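Local coordinates for protein PAN2-PAN3 deadenylation complex catalytic subunit pan2 (Neurospora crassa, PDB 4CZW) that probably shortens messenger RNA poly(A) tails as the nuclease subunit of the PAN deadenylation complex, this piece holding the USP-like and exonuclease domains, at residues 540-544 with 560-566; 234-238 with 299-303; 4-10 with 379-385; 589-595 with 610-614. One frame throughout, in Å; residues are numbered along the deposited sequence.

In the fold
Interactions 1 and 4 belong to the exonuclease domain, about 25 Å apart between centres; interactions 2 and 3 belong to the predicted inactive USP-like domain, about 32 Å apart, interaction 2 nested inside the loop closed by interaction 3. Interaction 1 has no exposed residue among those touching, interactions 2 and 4 have one each, and interaction 3 has the most. Interaction 4 is chiefly aliphatic packing of a helix end and its following turn on a second helix, with an ion pair at its solvent-facing border. Interaction 1 combines a valine cluster with a glutamine amide holding two carbonyls. Interactions 2 and 3 depend more on polar side chains: a carboxylate in 2, tryptophan, asparagine and lysine in 3.

Interaction 1 (540-544 with 560-566); sequences VNLGC and IQVPRNQ
At Val540 chi1 of 171° turns CG1 away from the backbone N and leaves CG2 directed at Ile560 and Val562; Gln566, with CG next to its own N (chi1 -64°) and an extended chain beyond, carries its amide to the end of the helix. There NE2 spends both hydrogens in nearly straight bonds: one to Val540 O at 3.0 Å, in the carbonyl plane and on a lone pair, the other to Cys544 O at 2.8 Å. Both acceptors lie close to the amide plane, so its rotation is fixed. Glutamine suits the place, being long enough to satisfy two carbonyls where helical bonding stops. Val540 O is gripped twice, since Gly543 N also binds it at 3.1 Å as part of a Schellman motif, whose positive phi glycine tolerates easily. The apolar half centres on Val540 CG2, which meets Ile560 CD1 at 3.7 Å and Val562 CG2 at 4.0 Å. The contact joins the end of helix 529-541 to the loop between helix 551-558 and strand 567-569; Gln566 bonds through its backbone to Phe546 in strand 545-548, which runs parallel to strand 567-569, while helix 81-94 touches Val540 and Gln561 from the USP-like domain.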
loop_
_atom_site.group_PDB
_atom_site.type_symbol
_atom_site.label_atom_id
_atom_site.label_comp_id
_atom_site.label_asym_id
_atom_site.label_seq_id
_atom_site.Cartn_x
_atom_site.Cartn_y
_atom_site.Cartn_z
ATOM N N VAL A 540 -6.895 5.630 14.733
ATOM C CA VAL A 540 -5.446 5.797 14.784
ATOM C C VAL A 540 -5.050 7.203 14.343
ATOM O O VAL A 540 -4.258 7.871 15.008
ATOM C CB VAL A 540 -4.723 4.762 13.899
ATOM C CG1 VAL A 540 -3.239 5.084 13.800
ATOM C CG2 VAL A 540 -4.930 3.361 14.447
ATOM N N ASN A 541 -5.614 7.651 13.226
ATOM C CA ASN A 541 -5.291 8.965 12.679
ATOM C C ASN A 541 -5.929 10.113 13.456
ATOM O O ASN A 541 -5.553 11.272 13.278
ATOM C CB ASN A 541 -5.703 9.043 11.208
ATOM C CG ASN A 541 -4.768 8.267 10.301
ATOM O OD1 ASN A 541 -3.670 8.725 9.985
ATOM N ND2 ASN A 541 -5.200 7.085 9.877
ATOM N N LEU A 542 -6.894 9.796 14.311
ATOM C CA LEU A 542 -7.476 10.800 15.192
ATOM C C LEU A 542 -6.545 11.065 16.371
ATOM O O LEU A 542 -6.673 12.076 17.062
ATOM C CB LEU A 542 -8.857 10.363 15.687
ATOM C CG LEU A 542 -10.010 10.500 14.690
ATOM C CD1 LEU A 542 -11.313 10.001 15.296
ATOM C CD2 LEU A 542 -10.152 11.941 14.230
ATOM N N GLY A 543 -5.606 10.149 16.589
ATOM C CA GLY A 543 -4.609 10.304 17.630
ATOM C C GLY A 543 -4.937 9.552 18.904
ATOM O O GLY A 543 -4.320 9.782 19.944
ATOM N N CYS A 544 -5.908 8.647 18.823
ATOM C CA CYS A 544 -6.350 7.890 19.990
ATOM C C CYS A 544 -5.259 6.975 20.534
ATOM O O CYS A 544 -4.372 6.540 19.798
ATOM C CB CYS A 544 -7.590 7.060 19.651
ATOM S SG CYS A 544 -9.034 8.033 19.185
ATOM N N ILE A 560 -2.315 -3.372 10.675
ATOM C CA ILE A 560 -2.265 -1.934 10.893
ATOM C C ILE A 560 -1.011 -1.571 11.688
ATOM O O ILE A 560 -0.436 -2.417 12.376
ATOM C CB ILE A 560 -3.527 -1.435 11.633
ATOM C CG1 ILE A 560 -3.738 0.064 11.406
ATOM C CG2 ILE A 560 -3.453 -1.769 13.118
ATOM C CD1 ILE A 560 -5.016 0.594 12.010
ATOM N N GLN A 561 -0.580 -0.319 11.573
ATOM C CA GLN A 561 0.580 0.168 12.310
ATOM C C GLN A 561 0.184 1.313 13.236
ATOM O O GLN A 561 -0.376 2.316 12.793
ATOM C CB GLN A 561 1.681 0.622 11.349
ATOM C CG GLN A 561 2.335 -0.506 10.563
ATOM C CD GLN A 561 3.335 -1.295 11.388
ATOM O OE1 GLN A 561 3.804 -0.832 12.427
ATOM N NE2 GLN A 561 3.667 -2.494 10.925
ATOM N N VAL A 562 0.470 1.155 14.524
ATOM C CA VAL A 562 0.145 2.177 15.510
ATOM C C VAL A 562 1.408 2.684 16.196
ATOM O O VAL A 562 2.188 1.892 16.727
ATOM C CB VAL A 562 -0.836 1.646 16.575
ATOM C CG1 VAL A 562 -1.296 2.774 17.483
ATOM C CG2 VAL A 562 -2.029 0.973 15.912
ATOM N N PRO A 563 1.618 4.012 16.179
ATOM C CA PRO A 563 2.774 4.649 16.820
ATOM C C PRO A 563 2.890 4.288 18.301
ATOM O O PRO A 563 1.872 4.088 18.963
ATOM C CB PRO A 563 2.493 6.143 16.642
ATOM C CG PRO A 563 1.635 6.215 15.425
ATOM C CD PRO A 563 0.770 4.991 15.476
ATOM N N ARG A 564 4.120 4.209 18.802
ATOM C CA ARG A 564 4.378 3.784 20.177
ATOM C C ARG A 564 3.670 4.646 21.218
ATOM O O ARG A 564 3.215 4.139 22.244
ATOM C CB ARG A 564 5.883 3.781 20.455
ATOM C CG ARG A 564 6.575 2.468 20.130
ATOM C CD ARG A 564 8.058 2.525 20.461
ATOM N NE ARG A 564 8.793 3.385 19.538
ATOM C CZ ARG A 564 9.396 2.952 18.436
ATOM N NH1 ARG A 564 9.352 1.665 18.116
ATOM N NH2 ARG A 564 10.042 3.804 17.652
ATOM N N ASN A 565 3.574 5.945 20.956
ATOM C CA ASN A 565 2.947 6.863 21.902
ATOM C C ASN A 565 1.422 6.815 21.846
ATOM O O ASN A 565 0.745 7.574 22.540
ATOM C CB ASN A 565 3.437 8.296 21.663
ATOM C CG ASN A 565 3.297 8.732 20.216
ATOM O OD1 ASN A 565 2.519 8.164 19.451
ATOM N ND2 ASN A 565 4.057 9.753 19.836
ATOM N N GLN A 566 0.889 5.923 21.017
ATOM C CA GLN A 566 -0.551 5.699 20.952
ATOM C C GLN A 566 -0.886 4.279 21.395
ATOM O O GLN A 566 -2.010 3.810 21.211
ATOM C CB GLN A 566 -1.082 5.953 19.540
ATOM C CG GLN A 566 -0.941 7.390 19.068
ATOM C CD GLN A 566 -1.578 7.624 17.712
ATOM O OE1 GLN A 566 -0.922 8.082 16.776
ATOM N NE2 GLN A 566 -2.864 7.314 17.600
#

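Interaction 2 (234-238 with 299-303)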
loop_
_atom_site.group_PDB
_atom_site.type_symbol
_atom_site.label_atom_id
_atom_site.label_comp_id
_atom_site.label_asym_id
_atom_site.label_seq_id
_atom_site.Cartn_x
_atom_site.Cartn_y
_atom_site.Cartn_z
ATOM N N GLY A 234 7.649 4.439 -27.744
ATOM C CA GLY A 234 6.610 3.743 -27.007
ATOM C C GLY A 234 5.315 4.527 -26.937
ATOM O O GLY A 234 4.235 3.973 -27.137
ATOM N N LEU A 235 5.425 5.820 -26.651
ATOM C CA LEU A 235 4.259 6.689 -26.535
ATOM C C LEU A 235 3.520 6.831 -27.865
ATOM O O LEU A 235 2.293 6.743 -27.915
ATOM C CB LEU A 235 4.675 8.069 -26.020
ATOM C CG LEU A 235 5.113 8.146 -24.556
ATOM C CD1 LEU A 235 5.872 9.431 -24.284
ATOM C CD2 LEU A 235 3.907 8.046 -23.641
ATOM N N GLU A 236 4.275 7.050 -28.936
ATOM C CA GLU A 236 3.690 7.234 -30.260
ATOM C C GLU A 236 3.357 5.898 -30.917
ATOM O O GLU A 236 3.830 4.847 -30.485
ATOM C CB GLU A 236 4.640 8.036 -31.151
ATOM C CG GLU A 236 4.915 9.444 -30.649
ATOM C CD GLU A 236 5.909 10.187 -31.517
ATOM O OE1 GLU A 236 6.645 9.526 -32.279
ATOM O OE2 GLU A 236 5.954 11.433 -31.439
ATOM N N ASN A 237 2.539 5.948 -31.965
ATOM C CA ASN A 237 2.143 4.746 -32.689
ATOM C C ASN A 237 1.674 5.058 -34.107
ATOM O O ASN A 237 0.540 5.491 -34.314
ATOM C CB ASN A 237 1.039 4.005 -31.929
ATOM C CG ASN A 237 0.821 2.589 -32.438
ATOM O OD1 ASN A 237 1.271 2.226 -33.525
ATOM N ND2 ASN A 237 0.118 1.783 -31.651
ATOM N N GLU A 238 2.554 4.838 -35.078
ATOM C CA GLU A 238 2.195 4.972 -36.484
ATOM C C GLU A 238 2.093 3.593 -37.125
ATOM O O GLU A 238 2.946 2.735 -36.905
ATOM C CB GLU A 238 3.217 5.830 -37.232
ATOM C CG GLU A 238 3.269 7.281 -36.781
ATOM C CD GLU A 238 4.270 8.100 -37.576
ATOM O OE1 GLU A 238 5.030 7.506 -38.369
ATOM O OE2 GLU A 238 4.294 9.338 -37.408
ATOM N N GLY A 299 0.674 16.729 -31.664
ATOM C CA GLY A 299 0.415 15.301 -31.655
ATOM C C GLY A 299 1.657 14.440 -31.525
ATOM O O GLY A 299 1.566 13.213 -31.473
ATOM N N HIS A 300 2.821 15.079 -31.471
ATOM C CA HIS A 300 4.080 14.352 -31.355
ATOM C C HIS A 300 4.714 14.539 -29.981
ATOM O O HIS A 300 4.418 15.500 -29.272
ATOM C CB HIS A 300 5.056 14.794 -32.448
ATOM C CG HIS A 300 4.612 14.440 -33.833
ATOM N ND1 HIS A 300 4.688 13.158 -34.333
ATOM C CD2 HIS A 300 4.088 15.200 -34.824
ATOM C CE1 HIS A 300 4.230 13.143 -35.573
ATOM N NE2 HIS A 300 3.859 14.369 -35.894
ATOM N N VAL A 301 5.589 13.609 -29.614
ATOM C CA VAL A 301 6.269 13.653 -28.326
ATOM C C VAL A 301 7.783 13.644 -28.507
ATOM O O VAL A 301 8.322 12.822 -29.246
ATOM C CB VAL A 301 5.848 12.470 -27.428
ATOM C CG1 VAL A 301 6.859 12.250 -26.316
ATOM C CG2 VAL A 301 4.460 12.707 -26.857
ATOM N N TYR A 302 8.461 14.570 -27.836
ATOM C CA TYR A 302 9.914 14.662 -27.914
ATOM C C TYR A 302 10.536 14.585 -26.523
ATOM O O TYR A 302 10.227 15.394 -25.650
ATOM C CB TYR A 302 10.328 15.958 -28.613
ATOM C CG TYR A 302 9.644 16.168 -29.944
ATOM C CD1 TYR A 302 10.163 15.617 -31.108
ATOM C CD2 TYR A 302 8.475 16.914 -30.036
ATOM C CE1 TYR A 302 9.539 15.804 -32.327
ATOM C CE2 TYR A 302 7.844 17.106 -31.250
ATOM C CZ TYR A 302 8.381 16.549 -32.392
ATOM O OH TYR A 302 7.757 16.738 -33.605
ATOM N N CYS A 303 11.415 13.608 -26.323
ATOM C CA CYS A 303 12.034 13.395 -25.021
ATOM C C CYS A 303 13.533 13.686 -25.053
ATOM O O CYS A 303 14.217 13.366 -26.025
ATOM C CB CYS A 303 11.789 11.962 -24.544
ATOM S SG CYS A 303 12.383 11.620 -22.872
#
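Where helix 227-235 ends in the USP-like domain, Leu235 and Glu236 pack against the first residues of strand 300-305, the second arm of the antiparallel hairpin it forms with strand 291-297. The carboxylate of Glu236 does the polar work: OE2 accepts the backbone N-H of Val301 at 2.9 Å in an almost straight bond (174°). The donor arrives on the anti side of that oxygen, 19° out of the carboxylate plane. With CG beside its backbone N (chi1 -63°) and an extended chain, Glu236 reaches from just past the helix end to the strand. Its charge has another partner in Lys232, one helical turn back, whose NZ makes a salt bridge with OE2; the same lysine nitrogen also donates to Val301 O, and the lysine makes a cation-pi contact with Tyr302. One lysine therefore ties the glutamate to the strand and probably favours its ionised form. Glu236 OE2 also sits at the His300 ring edge, in its plane, 3.6 Å from ND1. Beside this polar group, Leu235 CD1 meets Val301 CG1 at 3.6 Å, the two side chains crossing at about a right angle; both also touch Ile260 of strand 250-262. Valine's beta-branching suits the strand, and leucine's longer branch reaches it from the helix. Far from the annotated sites, this is a helix end packed on a strand of the sheet, the first residue past the helix supplying an acceptor to a strand N-H.

Interaction 3 (4-10 with 379-385)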
loop_
_atom_site.group_PDB
_atom_site.type_symbol
_atom_site.label_atom_id
_atom_site.label_comp_id
_atom_site.label_asym_id
_atom_site.label_seq_id
_atom_site.Cartn_x
_atom_site.Cartn_y
_atom_site.Cartn_z
ATOM N N SER A 4 25.703 -4.954 -8.397
ATOM C CA SER A 4 25.132 -5.239 -9.710
ATOM C C SER A 4 26.169 -5.675 -10.745
ATOM O O SER A 4 25.812 -6.097 -11.847
ATOM C CB SER A 4 24.373 -4.018 -10.231
ATOM O OG SER A 4 23.221 -3.766 -9.445
ATOM N N LEU A 5 27.445 -5.572 -10.391
ATOM C CA LEU A 5 28.524 -5.958 -11.294
ATOM C C LEU A 5 28.843 -7.445 -11.181
ATOM O O LEU A 5 29.592 -7.989 -11.990
ATOM C CB LEU A 5 29.780 -5.133 -11.010
ATOM C CG LEU A 5 29.669 -3.624 -11.226
ATOM C CD1 LEU A 5 31.010 -2.951 -10.981
ATOM C CD2 LEU A 5 29.162 -3.322 -12.627
ATOM N N ARG A 6 28.273 -8.100 -10.175
ATOM C CA ARG A 6 28.506 -9.523 -9.960
ATOM C C ARG A 6 27.772 -10.369 -11.000
ATOM O O ARG A 6 26.675 -10.015 -11.433
ATOM C CB ARG A 6 28.076 -9.927 -8.546
ATOM C CG ARG A 6 28.698 -9.098 -7.419
ATOM C CD ARG A 6 30.167 -9.433 -7.172
ATOM N NE ARG A 6 31.050 -8.832 -8.168
ATOM C CZ ARG A 6 31.520 -7.590 -8.102
ATOM N NH1 ARG A 6 31.194 -6.806 -7.084
ATOM N NH2 ARG A 6 32.316 -7.131 -9.058
ATOM N N PRO A 7 28.379 -11.497 -11.405
ATOM C CA PRO A 7 27.784 -12.380 -12.416
ATOM C C PRO A 7 26.499 -13.042 -11.931
ATOM O O PRO A 7 25.690 -13.488 -12.744
ATOM C CB PRO A 7 28.880 -13.424 -12.655
ATOM C CG PRO A 7 29.680 -13.425 -11.397
ATOM C CD PRO A 7 29.680 -12.000 -10.932
ATOM N N GLU A 8 26.325 -13.107 -10.617
ATOM C CA GLU A 8 25.115 -13.663 -10.027
ATOM C C GLU A 8 24.573 -12.719 -8.966
ATOM O O GLU A 8 25.292 -11.852 -8.473
ATOM C CB GLU A 8 25.387 -15.041 -9.424
ATOM C CG GLU A 8 25.683 -16.120 -10.449
ATOM C CD GLU A 8 26.063 -17.440 -9.807
ATOM O OE1 GLU A 8 26.641 -17.420 -8.701
ATOM O OE2 GLU A 8 25.786 -18.497 -10.412
ATOM N N ALA A 9 23.301 -12.892 -8.619
ATOM C CA ALA A 9 22.662 -12.056 -7.613
ATOM C C ALA A 9 23.278 -12.279 -6.237
ATOM O O ALA A 9 23.240 -13.391 -5.709
ATOM C CB ALA A 9 21.167 -12.328 -7.572
ATOM N N PRO A 10 23.857 -11.219 -5.654
ATOM C CA PRO A 10 24.401 -11.269 -4.293
ATOM C C PRO A 10 23.293 -11.542 -3.277
ATOM O O PRO A 10 22.122 -11.354 -3.608
ATOM C CB PRO A 10 25.001 -9.869 -4.100
ATOM C CG PRO A 10 25.200 -9.338 -5.480
ATOM C CD PRO A 10 24.069 -9.903 -6.277
ATOM N N THR A 379 22.351 0.673 -12.238
ATOM C CA THR A 379 23.159 -0.352 -12.891
ATOM C C THR A 379 22.342 -1.624 -13.074
ATOM O O THR A 379 21.700 -2.099 -12.137
ATOM C CB THR A 379 24.432 -0.676 -12.088
ATOM O OG1 THR A 379 25.187 0.524 -11.877
ATOM C CG2 THR A 379 25.294 -1.686 -12.833
ATOM N N PHE A 380 22.365 -2.173 -14.283
ATOM C CA PHE A 380 21.622 -3.392 -14.577
ATOM C C PHE A 380 22.529 -4.459 -15.184
ATOM O O PHE A 380 23.535 -4.147 -15.821
ATOM C CB PHE A 380 20.448 -3.088 -15.509
ATOM C CG PHE A 380 19.472 -2.095 -14.945
ATOM C CD1 PHE A 380 18.558 -2.476 -13.976
ATOM C CD2 PHE A 380 19.471 -0.778 -15.378
ATOM C CE1 PHE A 380 17.659 -1.565 -13.451
ATOM C CE2 PHE A 380 18.574 0.138 -14.857
ATOM C CZ PHE A 380 17.668 -0.257 -13.892
ATOM N N ASN A 381 22.166 -5.719 -14.974
ATOM C CA ASN A 381 22.982 -6.842 -15.413
ATOM C C ASN A 381 22.184 -7.770 -16.322
ATOM O O ASN A 381 21.112 -8.245 -15.950
ATOM C CB ASN A 381 23.514 -7.609 -14.199
ATOM C CG ASN A 381 24.648 -8.557 -14.549
ATOM O OD1 ASN A 381 24.569 -9.314 -15.516
ATOM N ND2 ASN A 381 25.713 -8.518 -13.758
ATOM N N ALA A 382 22.718 -8.036 -17.510
ATOM C CA ALA A 382 22.026 -8.852 -18.505
ATOM C C ALA A 382 21.843 -10.298 -18.052
ATOM O O ALA A 382 21.057 -11.045 -18.634
ATOM C CB ALA A 382 22.778 -8.813 -19.827
ATOM N N ALA A 383 22.572 -10.686 -17.010
ATOM C CA ALA A 383 22.555 -12.063 -16.534
ATOM C C ALA A 383 21.430 -12.325 -15.536
ATOM O O ALA A 383 20.850 -13.410 -15.526
ATOM C CB ALA A 383 23.893 -12.418 -15.915
ATOM N N TRP A 384 21.116 -11.335 -14.704
ATOM C CA TRP A 384 20.148 -11.550 -13.632
ATOM C C TRP A 384 19.353 -10.310 -13.212
ATOM O O TRP A 384 18.272 -10.436 -12.635
ATOM C CB TRP A 384 20.861 -12.131 -12.406
ATOM C CG TRP A 384 21.947 -11.256 -11.849
ATOM C CD1 TRP A 384 23.260 -11.241 -12.218
ATOM C CD2 TRP A 384 21.811 -10.275 -10.813
ATOM N NE1 TRP A 384 23.950 -10.308 -11.480
ATOM C CE2 TRP A 384 23.082 -9.701 -10.611
ATOM C CE3 TRP A 384 20.737 -9.824 -10.041
ATOM C CZ2 TRP A 384 23.307 -8.702 -9.667
ATOM C CZ3 TRP A 384 20.963 -8.833 -9.105
ATOM C CH2 TRP A 384 22.238 -8.281 -8.926
ATOM N N LYS A 385 19.869 -9.116 -13.494
ATOM C CA LYS A 385 19.200 -7.899 -13.036
ATOM C C LYS A 385 18.643 -7.055 -14.179
ATOM O O LYS A 385 19.390 -6.372 -14.879
ATOM C CB LYS A 385 20.154 -7.052 -12.191
ATOM C CG LYS A 385 19.458 -5.926 -11.445
ATOM C CD LYS A 385 20.443 -4.993 -10.769
ATOM C CE LYS A 385 19.725 -3.832 -10.108
ATOM N NZ LYS A 385 20.680 -2.806 -9.614
HETATM O O HOH W 1 28.458 -9.578 -14.013
#
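The loops 4-10 and 379-385 run alongside in the same direction, Ser4 facing Thr379 and Glu8 facing Trp384; 4-10 leaves a short 3-10 segment at Ser4-Leu5, and 379-385 is doubled back with Asn381 opposite the pair Trp384-Lys385, a classic beta bulge. Trp384 is the largest group in the contact. Its chi1 of 60° sets the indole between backbone N and carbonyl carbon, where it lies under Ala9: CA is 3.6 Å from the centroid of the six-membered ring, over the face, a CH-pi contact, while Ala9 CB touches CE3. The opposite face carries Asn381 CB and Lys385 CB toward its rim. At the edge Trp384 NE1 gives its hydrogen to Arg6 O, 2.7 Å away and close to the ring plane, so the ring is fixed in rotation. Alanine has no bulk beyond CB to keep its CA off the ring, and Pro10 offers a CH2, its CD 3.6 Å from Trp384 CH2. Asn381 bridges the loops through its amide: ND2 binds Ser4 O at 3.1 Å, and a water which it shares with Leu5 O, while OD1 accepts from Ala383 N at 2.8 Å. Lys385, fully extended, brings NZ to Ser4 OG at 2.7 Å and to Thr379 O at 2.8 Å; the serine hydroxyl is also hydrogen-bonded to Glu376, and NZ to Tyr13 OH. These bonds and the CH-pi contact fasten the loop at the start of this piece to the approach to strand 385-394 of the USP-like domain, while the bulge and an Asx turn at Asn381 shape 379-385 to present all three side chains.

Interaction 4 (589-595 with 610-614); sequences AWYLLKE and TALKL
Glu595 supplies the flat group of this contact, and no aromatic face takes part: its carboxylate meets Lys613 through OE2, 3.5 Å from NZ in a salt bridge, whereas OE1 stays 4.2 Å from the same nitrogen. Both residues are extended beyond CG and cross at about a right angle, so long charged chains meet at the solvent-facing border. Beneath them the packing is aliphatic. Leu593, with CG beside its backbone N (chi1 -59°), lays CD1 3.7 Å from Lys613 CB and 3.9 Å from Leu614 CD2. That same methyl of Leu614 lies 4.0 Å from Leu592 CD1; the branched ends of Leu592 and Leu593 let both reach it. At the other end Ala589 CB meets Thr610 CG2 at 3.7 Å; alanine lets the helices come near, and threonine turns its methyl to it while OG1 bonds back to Glu606 O. Thr610 also follows Asp607, a probable ligand of the catalytic metals, by one turn of helix 604-623. The contact thus joins the end of helix 585-592 and the turn after it to that helix. Its chemistry implies that packing of methyl and methylene groups holds most of the interface, the rather long ion pair adding a modest electrostatic tie.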
loop_
_atom_site.group_PDB
_atom_site.type_symbol
_atom_site.label_atom_id
_atom_site.label_comp_id
_atom_site.label_asym_id
_atom_site.label_seq_id
_atom_site.Cartn_x
_atom_site.Cartn_y
_atom_site.Cartn_z
ATOM N N ALA A 589 -4.998 -10.532 36.031
ATOM C CA ALA A 589 -6.363 -10.320 36.496
ATOM C C ALA A 589 -6.614 -11.070 37.800
ATOM O O ALA A 589 -7.381 -10.620 38.649
ATOM C CB ALA A 589 -7.359 -10.754 35.433
ATOM N N TRP A 590 -5.960 -12.216 37.954
ATOM C CA TRP A 590 -6.140 -13.047 39.138
ATOM C C TRP A 590 -5.385 -12.498 40.344
ATOM O O TRP A 590 -5.846 -12.611 41.479
ATOM C CB TRP A 590 -5.691 -14.483 38.850
ATOM C CG TRP A 590 -5.706 -15.376 40.054
ATOM C CD1 TRP A 590 -6.805 -15.880 40.688
ATOM C CD2 TRP A 590 -4.567 -15.885 40.761
ATOM N NE1 TRP A 590 -6.422 -16.663 41.749
ATOM C CE2 TRP A 590 -5.053 -16.684 41.816
ATOM C CE3 TRP A 590 -3.186 -15.739 40.607
ATOM C CZ2 TRP A 590 -4.206 -17.335 42.710
ATOM C CZ3 TRP A 590 -2.346 -16.387 41.498
ATOM C CH2 TRP A 590 -2.860 -17.174 42.535
ATOM N N TYR A 591 -4.227 -11.896 40.093
ATOM C CA TYR A 591 -3.356 -11.444 41.171
ATOM C C TYR A 591 -3.624 -9.998 41.577
ATOM O O TYR A 591 -3.455 -9.635 42.741
ATOM C CB TYR A 591 -1.890 -11.607 40.763
ATOM C CG TYR A 591 -0.910 -11.356 41.888
ATOM C CD1 TYR A 591 -0.670 -12.324 42.852
ATOM C CD2 TYR A 591 -0.221 -10.153 41.982
ATOM C CE1 TYR A 591 0.223 -12.102 43.882
ATOM C CE2 TYR A 591 0.675 -9.921 43.007
ATOM C CZ TYR A 591 0.893 -10.900 43.954
ATOM O OH TYR A 591 1.784 -10.678 44.979
ATOM N N LEU A 592 -4.041 -9.176 40.620
ATOM C CA LEU A 592 -4.238 -7.754 40.882
ATOM C C LEU A 592 -5.712 -7.387 41.042
ATOM O O LEU A 592 -6.043 -6.403 41.702
ATOM C CB LEU A 592 -3.618 -6.918 39.761
ATOM C CG LEU A 592 -2.127 -7.139 39.490
ATOM C CD1 LEU A 592 -1.654 -6.259 38.346
ATOM C CD2 LEU A 592 -1.305 -6.882 40.745
ATOM N N LEU A 593 -6.593 -8.177 40.439
ATOM C CA LEU A 593 -8.024 -7.893 40.491
ATOM C C LEU A 593 -8.795 -8.977 41.237
ATOM O O LEU A 593 -9.990 -8.825 41.493
ATOM C CB LEU A 593 -8.592 -7.740 39.077
ATOM C CG LEU A 593 -7.990 -6.650 38.189
ATOM C CD1 LEU A 593 -8.545 -6.748 36.776
ATOM C CD2 LEU A 593 -8.258 -5.275 38.776
ATOM N N LYS A 594 -8.102 -10.059 41.586
ATOM C CA LYS A 594 -8.723 -11.226 42.212
ATOM C C LYS A 594 -9.901 -11.744 41.390
ATOM O O LYS A 594 -10.967 -12.033 41.933
ATOM C CB LYS A 594 -9.185 -10.902 43.637
ATOM C CG LYS A 594 -8.078 -10.909 44.677
ATOM C CD LYS A 594 -7.813 -9.515 45.218
ATOM C CE LYS A 594 -6.896 -9.561 46.429
ATOM N NZ LYS A 594 -6.563 -8.197 46.929
ATOM N N GLU A 595 -9.701 -11.861 40.081
ATOM C CA GLU A 595 -10.757 -12.318 39.184
ATOM C C GLU A 595 -10.336 -13.545 38.383
ATOM O O GLU A 595 -9.172 -13.690 38.011
ATOM C CB GLU A 595 -11.167 -11.199 38.224
ATOM C CG GLU A 595 -11.731 -9.960 38.898
ATOM C CD GLU A 595 -12.199 -8.920 37.899
ATOM O OE1 GLU A 595 -12.313 -9.256 36.700
ATOM O OE2 GLU A 595 -12.450 -7.768 38.308
ATOM N N THR A 610 -10.851 -5.915 31.053
ATOM C CA THR A 610 -9.874 -6.451 31.996
ATOM C C THR A 610 -8.558 -5.685 31.918
ATOM O O THR A 610 -7.999 -5.286 32.941
ATOM C CB THR A 610 -9.603 -7.945 31.739
ATOM O OG1 THR A 610 -10.818 -8.689 31.900
ATOM C CG2 THR A 610 -8.557 -8.475 32.708
ATOM N N ALA A 611 -8.074 -5.482 30.696
ATOM C CA ALA A 611 -6.834 -4.747 30.470
ATOM C C ALA A 611 -6.954 -3.309 30.959
ATOM O O ALA A 611 -6.002 -2.747 31.498
ATOM C CB ALA A 611 -6.464 -4.777 28.995
ATOM N N LEU A 612 -8.132 -2.722 30.769
ATOM C CA LEU A 612 -8.391 -1.363 31.224
ATOM C C LEU A 612 -8.350 -1.290 32.747
ATOM O O LEU A 612 -7.803 -0.346 33.317
ATOM C CB LEU A 612 -9.741 -0.868 30.705
ATOM C CG LEU A 612 -10.122 0.563 31.093
ATOM C CD1 LEU A 612 -9.087 1.549 30.577
ATOM C CD2 LEU A 612 -11.509 0.916 30.576
ATOM N N LYS A 613 -8.932 -2.293 33.398
ATOM C CA LYS A 613 -8.902 -2.386 34.854
ATOM C C LYS A 613 -7.472 -2.532 35.358
ATOM O O LYS A 613 -7.091 -1.932 36.364
ATOM C CB LYS A 613 -9.747 -3.565 35.340
ATOM C CG LYS A 613 -11.247 -3.375 35.193
ATOM C CD LYS A 613 -11.997 -4.598 35.698
ATOM C CE LYS A 613 -13.498 -4.372 35.691
ATOM N NZ LYS A 613 -14.236 -5.563 36.197
ATOM N N LEU A 614 -6.684 -3.337 34.650
ATOM C CA LEU A 614 -5.291 -3.566 35.011
ATOM C C LEU A 614 -4.467 -2.289 34.904
ATOM O O LEU A 614 -3.578 -2.045 35.720
ATOM C CB LEU A 614 -4.684 -4.658 34.128
ATOM C CG LEU A 614 -5.146 -6.089 34.408
ATOM C CD1 LEU A 614 -4.591 -7.041 33.364
ATOM C CD2 LEU A 614 -4.726 -6.521 35.804
#